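Local coordinates for protein lipoxygenase (Cyanothece sp., PDB 5EK8) that is a non-heme iron 9R-lipoxygenase that, as is general in its family, probably inserts molecular oxygen into unsaturated fatty acids, at residues P389-I394 with F564-W569; W572-Q577 with N661-I666. All blocks are in the same frame, centred on the assembly; numbering follows the deposited sequence.

Contact 1 of 2, residues P389-I394 with F564-W569; sequences PHLKSI and FHTTLW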
ATOM      1  N   PRO A 389       3.712 -11.520   6.317  1.00 58.97           N
ATOM      2  CA  PRO A 389       4.039 -10.368   7.175  1.00 53.04           C
ATOM      3  C   PRO A 389       4.230  -9.054   6.414  1.00 55.41           C
ATOM      4  O   PRO A 389       4.112  -7.984   7.006  1.00 62.90           O
ATOM      5  CB  PRO A 389       5.352 -10.788   7.843  1.00 52.10           C
ATOM      6  CG  PRO A 389       5.931 -11.805   6.941  1.00 55.75           C
ATOM      7  CD  PRO A 389       4.759 -12.555   6.395  1.00 58.38           C
ATOM      8  N   HIS A 390       4.517  -9.137   5.121  1.00 53.85           N
ATOM      9  CA  HIS A 390       4.709  -7.942   4.312  1.00 50.82           C
ATOM     10  C   HIS A 390       3.412  -7.499   3.638  1.00 46.50           C
ATOM     11  O   HIS A 390       3.267  -6.341   3.254  1.00 47.75           O
ATOM     12  CB  HIS A 390       5.789  -8.188   3.259  1.00 52.20           C
ATOM     13  CG  HIS A 390       7.063  -8.727   3.822  1.00 55.68           C
ATOM     14  ND1 HIS A 390       7.887  -7.987   4.646  1.00 55.70           N
ATOM     15  CD2 HIS A 390       7.658  -9.937   3.691  1.00 58.14           C
ATOM     16  CE1 HIS A 390       8.930  -8.716   4.992  1.00 59.04           C
ATOM     17  NE2 HIS A 390       8.817  -9.905   4.424  1.00 59.86           N
ATOM     18  N   LEU A 391       2.470  -8.425   3.500  1.00 42.72           N
ATOM     19  CA  LEU A 391       1.212  -8.136   2.819  1.00 42.34           C
ATOM     20  C   LEU A 391       0.062  -7.928   3.794  1.00 45.92           C
ATOM     21  O   LEU A 391      -1.034  -7.540   3.394  1.00 46.91           O
ATOM     22  CB  LEU A 391       0.867  -9.259   1.839  1.00 40.98           C
ATOM     23  CG  LEU A 391       1.696  -9.288   0.554  1.00 42.34           C
ATOM     24  CD1 LEU A 391       1.499 -10.595  -0.190  1.00 46.15           C
ATOM     25  CD2 LEU A 391       1.336  -8.113  -0.338  1.00 40.73           C
ATOM     26  N   LYS A 392       0.314  -8.171   5.075  1.00 49.15           N
ATOM     27  CA  LYS A 392      -0.736  -8.013   6.071  1.00 47.88           C
ATOM     28  C   LYS A 392      -1.115  -6.544   6.255  1.00 47.46           C
ATOM     29  O   LYS A 392      -0.319  -5.648   5.974  1.00 46.93           O
ATOM     30  CB  LYS A 392      -0.320  -8.630   7.411  1.00 47.45           C
ATOM     31  CG  LYS A 392       0.994  -8.133   7.992  1.00 48.47           C
ATOM     32  CD  LYS A 392       0.854  -7.911   9.501  1.00 48.30           C
ATOM     33  CE  LYS A 392       2.167  -8.114  10.260  1.00 49.32           C
ATOM     34  NZ  LYS A 392       3.255  -7.172   9.884  1.00 51.31           N
ATOM     35  N   SER A 393      -2.360  -6.322   6.673  1.00 48.72           N
ATOM     36  CA  SER A 393      -2.874  -5.013   7.087  1.00 49.88           C
ATOM     37  C   SER A 393      -3.077  -3.983   5.968  1.00 53.45           C
ATOM     38  O   SER A 393      -3.674  -2.935   6.210  1.00 55.23           O
ATOM     39  CB  SER A 393      -1.960  -4.410   8.164  1.00 51.94           C
ATOM     40  OG  SER A 393      -1.969  -5.201   9.342  1.00 54.21           O
ATOM     41  N   ILE A 394      -2.614  -4.269   4.752  1.00 50.60           N
ATOM     42  CA  ILE A 394      -2.682  -3.274   3.677  1.00 44.62           C
ATOM     43  C   ILE A 394      -4.122  -3.023   3.216  1.00 42.28           C
ATOM     44  O   ILE A 394      -4.471  -1.907   2.802  1.00 44.10           O
ATOM     45  CB  ILE A 394      -1.804  -3.680   2.467  1.00 42.14           C
ATOM     46  CG1 ILE A 394      -1.589  -2.485   1.539  1.00 36.27           C
ATOM     47  CG2 ILE A 394      -2.399  -4.853   1.707  1.00 43.56           C
ATOM     48  CD1 ILE A 394      -0.705  -2.806   0.343  1.00 29.28           C
ATOM     49  N   PHE A 564      10.032  -6.165  -1.941  1.00 44.00           N
ATOM     50  CA  PHE A 564      10.676  -4.887  -2.227  1.00 42.26           C
ATOM     51  C   PHE A 564       9.707  -3.733  -2.094  1.00 43.20           C
ATOM     52  O   PHE A 564      10.021  -2.724  -1.462  1.00 44.43           O
ATOM     53  CB  PHE A 564      11.286  -4.864  -3.626  1.00 40.33           C
ATOM     54  CG  PHE A 564      12.004  -3.579  -3.946  1.00 42.89           C
ATOM     55  CD1 PHE A 564      11.350  -2.533  -4.586  1.00 46.91           C
ATOM     56  CD2 PHE A 564      13.335  -3.412  -3.593  1.00 40.07           C
ATOM     57  CE1 PHE A 564      12.013  -1.351  -4.876  1.00 47.81           C
ATOM     58  CE2 PHE A 564      14.006  -2.234  -3.884  1.00 43.53           C
ATOM     59  CZ  PHE A 564      13.342  -1.200  -4.523  1.00 46.75           C
ATOM     60  N   HIS A 565       8.527  -3.872  -2.684  1.00 43.29           N
ATOM     61  CA  HIS A 565       7.607  -2.744  -2.678  1.00 44.78           C
ATOM     62  C   HIS A 565       6.837  -2.580  -1.371  1.00 46.96           C
ATOM     63  O   HIS A 565       6.419  -1.474  -1.037  1.00 47.02           O
ATOM     64  CB  HIS A 565       6.650  -2.853  -3.858  1.00 39.58           C
ATOM     65  CG  HIS A 565       7.316  -2.579  -5.168  1.00 40.12           C
ATOM     66  ND1 HIS A 565       7.989  -3.552  -5.878  1.00 42.01           N
ATOM     67  CD2 HIS A 565       7.467  -1.431  -5.870  1.00 39.31           C
ATOM     68  CE1 HIS A 565       8.499  -3.020  -6.973  1.00 41.44           C
ATOM     69  NE2 HIS A 565       8.198  -1.734  -6.992  1.00 41.07           N
ATOM     70  N   THR A 566       6.662  -3.664  -0.624  1.00 47.10           N
ATOM     71  CA  THR A 566       5.946  -3.577   0.643  1.00 45.95           C
ATOM     72  C   THR A 566       6.843  -3.075   1.772  1.00 49.33           C
ATOM     73  O   THR A 566       6.351  -2.599   2.796  1.00 52.79           O
ATOM     74  CB  THR A 566       5.352  -4.933   1.052  1.00 41.91           C
ATOM     75  OG1 THR A 566       6.370  -5.940   0.980  1.00 44.93           O
ATOM     76  CG2 THR A 566       4.190  -5.296   0.143  1.00 32.32           C
ATOM     77  N   THR A 567       8.155  -3.195   1.593  1.00 48.26           N
ATOM     78  CA  THR A 567       9.100  -2.736   2.609  1.00 46.28           C
ATOM     79  C   THR A 567       9.802  -1.436   2.210  1.00 41.28           C
ATOM     80  O   THR A 567       9.293  -0.352   2.483  1.00 44.12           O
ATOM     81  CB  THR A 567      10.163  -3.803   2.912  1.00 46.23           C
ATOM     82  OG1 THR A 567      10.903  -4.094   1.721  1.00 51.89           O
ATOM     83  CG2 THR A 567       9.509  -5.072   3.427  1.00 42.08           C
ATOM     84  N   LEU A 568      10.957  -1.545   1.559  1.00 34.61           N
ATOM     85  CA  LEU A 568      11.764  -0.366   1.242  1.00 34.33           C
ATOM     86  C   LEU A 568      11.055   0.695   0.397  1.00 42.92           C
ATOM     87  O   LEU A 568      11.121   1.872   0.725  1.00 50.51           O
ATOM     88  CB  LEU A 568      13.054  -0.770   0.532  1.00 33.33           C
ATOM     89  CG  LEU A 568      13.884   0.441   0.093  1.00 33.54           C
ATOM     90  CD1 LEU A 568      14.301   1.273   1.305  1.00 33.49           C
ATOM     91  CD2 LEU A 568      15.097   0.032  -0.730  1.00 31.88           C
ATOM     92  N   TRP A 569      10.400   0.297  -0.688  1.00 46.05           N
ATOM     93  CA  TRP A 569       9.787   1.272  -1.585  1.00 46.06           C
ATOM     94  C   TRP A 569       8.743   2.123  -0.880  1.00 43.59           C
ATOM     95  O   TRP A 569       8.827   3.353  -0.885  1.00 45.34           O
ATOM     96  CB  TRP A 569       9.147   0.583  -2.796  1.00 42.08           C
ATOM     97  CG  TRP A 569       8.429   1.560  -3.676  1.00 38.36           C
ATOM     98  CD1 TRP A 569       7.078   1.720  -3.796  1.00 34.64           C
ATOM     99  CD2 TRP A 569       9.026   2.541  -4.531  1.00 37.27           C
ATOM    100  NE1 TRP A 569       6.798   2.734  -4.686  1.00 31.83           N
ATOM    101  CE2 TRP A 569       7.978   3.249  -5.153  1.00 33.81           C
ATOM    102  CE3 TRP A 569      10.346   2.884  -4.838  1.00 38.32           C
ATOM    103  CZ2 TRP A 569       8.211   4.276  -6.065  1.00 36.21           C
ATOM    104  CZ3 TRP A 569      10.574   3.904  -5.749  1.00 35.26           C
ATOM    105  CH2 TRP A 569       9.513   4.588  -6.348  1.00 35.11           C
TER

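Contact 2 of 2, residues W572-Q577 with N661-I666; sequences WVNDSQ and NIRTLI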
ATOM      1  N   TRP A 572      10.190   4.408   1.658  1.00 41.67           N
ATOM      2  CA  TRP A 572      10.852   5.554   1.067  1.00 39.23           C
ATOM      3  C   TRP A 572       9.853   6.607   0.639  1.00 40.10           C
ATOM      4  O   TRP A 572      10.020   7.785   0.948  1.00 39.26           O
ATOM      5  CB  TRP A 572      11.688   5.129  -0.132  1.00 34.46           C
ATOM      6  CG  TRP A 572      12.619   6.198  -0.603  1.00 33.56           C
ATOM      7  CD1 TRP A 572      12.288   7.366  -1.239  1.00 31.74           C
ATOM      8  CD2 TRP A 572      14.042   6.191  -0.490  1.00 33.64           C
ATOM      9  NE1 TRP A 572      13.424   8.086  -1.526  1.00 32.72           N
ATOM     10  CE2 TRP A 572      14.513   7.387  -1.074  1.00 34.42           C
ATOM     11  CE3 TRP A 572      14.967   5.289   0.049  1.00 36.64           C
ATOM     12  CZ2 TRP A 572      15.863   7.704  -1.133  1.00 40.60           C
ATOM     13  CZ3 TRP A 572      16.311   5.605  -0.009  1.00 43.04           C
ATOM     14  CH2 TRP A 572      16.747   6.806  -0.594  1.00 45.69           C
ATOM     15  N   VAL A 573       8.805   6.183  -0.060  1.00 37.19           N
ATOM     16  CA  VAL A 573       7.844   7.142  -0.589  1.00 40.26           C
ATOM     17  C   VAL A 573       7.004   7.761   0.531  1.00 44.27           C
ATOM     18  O   VAL A 573       6.764   8.970   0.551  1.00 42.60           O
ATOM     19  CB  VAL A 573       6.921   6.494  -1.633  1.00 43.51           C
ATOM     20  CG1 VAL A 573       5.931   7.512  -2.164  1.00 47.82           C
ATOM     21  CG2 VAL A 573       7.744   5.922  -2.768  1.00 41.30           C
ATOM     22  N   ASN A 574       6.582   6.930   1.476  1.00 48.44           N
ATOM     23  CA  ASN A 574       5.701   7.368   2.553  1.00 47.12           C
ATOM     24  C   ASN A 574       6.403   8.239   3.590  1.00 49.87           C
ATOM     25  O   ASN A 574       5.901   9.298   3.960  1.00 48.18           O
ATOM     26  CB  ASN A 574       5.071   6.156   3.238  1.00 45.14           C
ATOM     27  CG  ASN A 574       4.074   6.543   4.300  1.00 52.12           C
ATOM     28  OD1 ASN A 574       2.913   6.826   3.998  1.00 52.38           O
ATOM     29  ND2 ASN A 574       4.515   6.552   5.557  1.00 57.11           N
ATOM     30  N   ASP A 575       7.568   7.799   4.052  1.00 52.35           N
ATOM     31  CA  ASP A 575       8.272   8.510   5.113  1.00 52.72           C
ATOM     32  C   ASP A 575       8.998   9.747   4.591  1.00 52.35           C
ATOM     33  O   ASP A 575       9.633  10.468   5.362  1.00 58.07           O
ATOM     34  CB  ASP A 575       9.264   7.582   5.819  1.00 53.18           C
ATOM     35  CG  ASP A 575       8.581   6.407   6.519  1.00 55.53           C
ATOM     36  OD1 ASP A 575       7.331   6.386   6.592  1.00 51.63           O
ATOM     37  OD2 ASP A 575       9.305   5.505   7.002  1.00 59.22           O
ATOM     38  N   SER A 576       8.898   9.995   3.289  1.00 47.13           N
ATOM     39  CA  SER A 576       9.507  11.180   2.696  1.00 45.56           C
ATOM     40  C   SER A 576       8.469  12.268   2.470  1.00 41.69           C
ATOM     41  O   SER A 576       8.778  13.337   1.935  1.00 43.06           O
ATOM     42  CB  SER A 576      10.191  10.841   1.373  1.00 51.13           C
ATOM     43  OG  SER A 576      11.245   9.912   1.557  1.00 57.90           O
ATOM     44  N   GLN A 577       7.235  11.992   2.878  1.00 40.13           N
ATOM     45  CA  GLN A 577       6.136  12.921   2.644  1.00 44.34           C
ATOM     46  C   GLN A 577       6.326  14.237   3.404  1.00 46.73           C
ATOM     47  O   GLN A 577       6.080  15.314   2.862  1.00 48.62           O
ATOM     48  CB  GLN A 577       4.800  12.272   3.020  1.00 44.05           C
ATOM     49  CG  GLN A 577       4.271  11.298   1.979  1.00 43.80           C
ATOM     50  CD  GLN A 577       3.002  10.592   2.423  1.00 47.46           C
ATOM     51  OE1 GLN A 577       2.989   9.899   3.442  1.00 55.00           O
ATOM     52  NE2 GLN A 577       1.930  10.761   1.659  1.00 41.73           N
ATOM     53  N   ASN A 661      14.819   1.909  10.179  1.00 56.78           N
ATOM     54  CA  ASN A 661      13.723   2.752   9.716  1.00 56.68           C
ATOM     55  C   ASN A 661      12.992   2.147   8.522  1.00 55.06           C
ATOM     56  O   ASN A 661      12.087   2.764   7.959  1.00 54.73           O
ATOM     57  CB  ASN A 661      14.239   4.146   9.358  1.00 61.41           C
ATOM     58  CG  ASN A 661      14.312   5.067  10.564  1.00 68.58           C
ATOM     59  OD1 ASN A 661      13.471   5.004  11.463  1.00 69.28           O
ATOM     60  ND2 ASN A 661      15.319   5.931  10.588  1.00 74.84           N
ATOM     61  N   ILE A 662      13.386   0.937   8.144  1.00 51.21           N
ATOM     62  CA  ILE A 662      12.741   0.230   7.046  1.00 48.93           C
ATOM     63  C   ILE A 662      11.499  -0.507   7.532  1.00 47.40           C
ATOM     64  O   ILE A 662      11.592  -1.418   8.357  1.00 46.62           O
ATOM     65  CB  ILE A 662      13.701  -0.772   6.383  1.00 49.61           C
ATOM     66  CG1 ILE A 662      14.917  -0.040   5.813  1.00 47.32           C
ATOM     67  CG2 ILE A 662      12.983  -1.545   5.290  1.00 49.97           C
ATOM     68  CD1 ILE A 662      15.977  -0.952   5.240  1.00 44.69           C
ATOM     69  N   ARG A 663      10.341  -0.118   7.009  1.00 48.20           N
ATOM     70  CA  ARG A 663       9.073  -0.706   7.434  1.00 45.67           C
ATOM     71  C   ARG A 663       8.900  -2.127   6.913  1.00 41.99           C
ATOM     72  O   ARG A 663       9.422  -2.478   5.859  1.00 42.36           O
ATOM     73  CB  ARG A 663       7.900   0.162   6.974  1.00 43.21           C
ATOM     74  CG  ARG A 663       7.859   1.558   7.583  1.00 39.74           C
ATOM     75  CD  ARG A 663       6.681   2.334   7.028  1.00 40.11           C
ATOM     76  NE  ARG A 663       6.475   3.623   7.682  1.00 39.07           N
ATOM     77  CZ  ARG A 663       5.634   3.829   8.691  1.00 42.16           C
ATOM     78  NH1 ARG A 663       4.925   2.822   9.190  1.00 35.09           N
ATOM     79  NH2 ARG A 663       5.516   5.047   9.209  1.00 46.64           N
ATOM     80  N   THR A 664       8.165  -2.938   7.665  1.00 43.79           N
ATOM     81  CA  THR A 664       7.918  -4.333   7.312  1.00 47.72           C
ATOM     82  C   THR A 664       6.793  -4.444   6.286  1.00 53.57           C
ATOM     83  O   THR A 664       6.804  -5.313   5.409  1.00 53.75           O
ATOM     84  CB  THR A 664       7.547  -5.172   8.564  1.00 58.38           C
ATOM     85  OG1 THR A 664       8.639  -5.179   9.489  1.00 58.98           O
ATOM     86  CG2 THR A 664       7.209  -6.602   8.186  1.00 56.63           C
ATOM     87  N   LEU A 665       5.829  -3.539   6.391  1.00 51.39           N
ATOM     88  CA  LEU A 665       4.590  -3.666   5.642  1.00 46.85           C
ATOM     89  C   LEU A 665       4.004  -2.311   5.270  1.00 43.12           C
ATOM     90  O   LEU A 665       4.588  -1.261   5.546  1.00 39.21           O
ATOM     91  CB  LEU A 665       3.565  -4.464   6.456  1.00 42.41           C
ATOM     92  CG  LEU A 665       2.819  -3.741   7.590  1.00 37.15           C
ATOM     93  CD1 LEU A 665       1.803  -4.666   8.239  1.00 38.30           C
ATOM     94  CD2 LEU A 665       3.759  -3.175   8.648  1.00 32.21           C
ATOM     95  N   ILE A 666       2.844  -2.354   4.627  1.00 43.21           N
ATOM     96  CA  ILE A 666       2.086  -1.154   4.311  1.00 44.53           C
ATOM     97  C   ILE A 666       0.828  -1.117   5.167  1.00 48.79           C
ATOM     98  O   ILE A 666      -0.120  -1.854   4.906  1.00 55.01           O
ATOM     99  CB  ILE A 666       1.696  -1.098   2.815  1.00 40.47           C
ATOM    100  CG1 ILE A 666       2.945  -1.235   1.933  1.00 36.12           C
ATOM    101  CG2 ILE A 666       0.922   0.180   2.513  1.00 34.23           C
ATOM    102  CD1 ILE A 666       2.672  -1.198   0.452  1.00 26.25           C
TER

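Contact 1 of 2, residues P389-I394 with F564-W569
His390 and Thr566 meet where the end of helix 383-391 reaches the side of helix 549-574 in the lipoxygenase iron domain, at a turn that widens to pi type over 565-569. Their CA atoms are 5.8 Å apart, and the pair is a worked example of a buried helix contact that rests on two threonines set against a histidine and a leucine, in which the threonine hydroxyls and His390 ND1 bond to residues outside the two segments.

CB of His390 lies 3.3 Å from OG1 of Thr566, the two side chains crossing at about a right angle, while the carbonyl O of His390 sits 3.3 Å from CB of Thr566. Methyl contacts add to this: CG2 of Thr567 reaches ND1 of His390 at 3.6 Å, obliquely to the imidazole plane, and CG2 of Thr566 touches CD2 of Leu391. Leu391 starts away from helix 549-574, and only the end of its side chain comes back to it.

The polar part runs past the interface. Both threonines hold OG1 between backbone N and carbonyl carbon (chi1 51° in Thr566), which turns the hydroxyls back onto their own helix, toward the carbonyls of Ile562 and Ile563; Thr567 also bonds Tyr459 of helix 451-473. His390 ND1 bonds Thr664 O, and Ile563 packs against the histidine side chain.

Just beyond the helix end, Lys392 folds back, and its NZ meets a lone pair of Pro389 O in the carbonyl plane at 3.1 Å.

Contact 2 of 2, residues W572-Q577 with N661-I666
Asp575 and Arg663 form a salt bridge between the turn following Asn574, on the iron-bearing helix 549-574, and the C-terminal segment of the chain, the part that in lipoxygenases runs into the metal site. The case illustrates second-shell organisation: the carboxylate of the pair also takes a bond from the amide of a metal-site residue, which would restrain its rotation.

The ionic contact is one-sided. The extended Arg663 chain brings NE to OD1 of Asp575 at 3.1 Å, the N-H pointing within 23° of straight. The carboxylate oxygen lies near the guanidinium plane and receives NE on its syn lone pair, although the two planes are 60° apart. That twist fits the weakness of the other two bonds, from NH2 to OD1 and from NE to OD2, both 3.5 Å. Arg663 NH2 has its strongest partner in Ile624 O, while OD2 has a long, weak ion pair with Lys625.

A second hydrogen bond to the carboxylate comes from ND2 of Asn574, which donates to OD1 of Asp575 at 3.0 Å, close to the amide plane. OD1 is thus gripped by two donors. Asn574 belongs to the iron site, and its ND2 has a weak second partner in Leu621 O. Next along, Ser576 OG bonds back to Trp572 O, and a type I turn runs from Asn574 to Gln577.

In the fold, helix 337-377 carries His359 against Asn574, helix 608-623 packs on Gln577, and the 661-666 segment pairs through backbone bonds with Leu629 and Gly627.

How the contacts relate
Helix 549-574 takes part in both contacts, which lie in series along the chain with centres about 9 Å apart. The joint between them is the C-terminal segment: the probable hydrogen bond from His390 ND1 of contact 1 to Thr664 O of contact 2 spans 3.0 Å, and Thr567 CB packs against Arg663 O at 3.3 Å. The two contacts lie at different distances from the metal. The side chain of Asn574 in contact 2 is about 3 Å from the iron(II) ion, whereas that of Thr566 in contact 1 is about 11 Å from it. Ile668, two residues beyond contact 2, joins Asn574, His359, His364 and His570 at the iron.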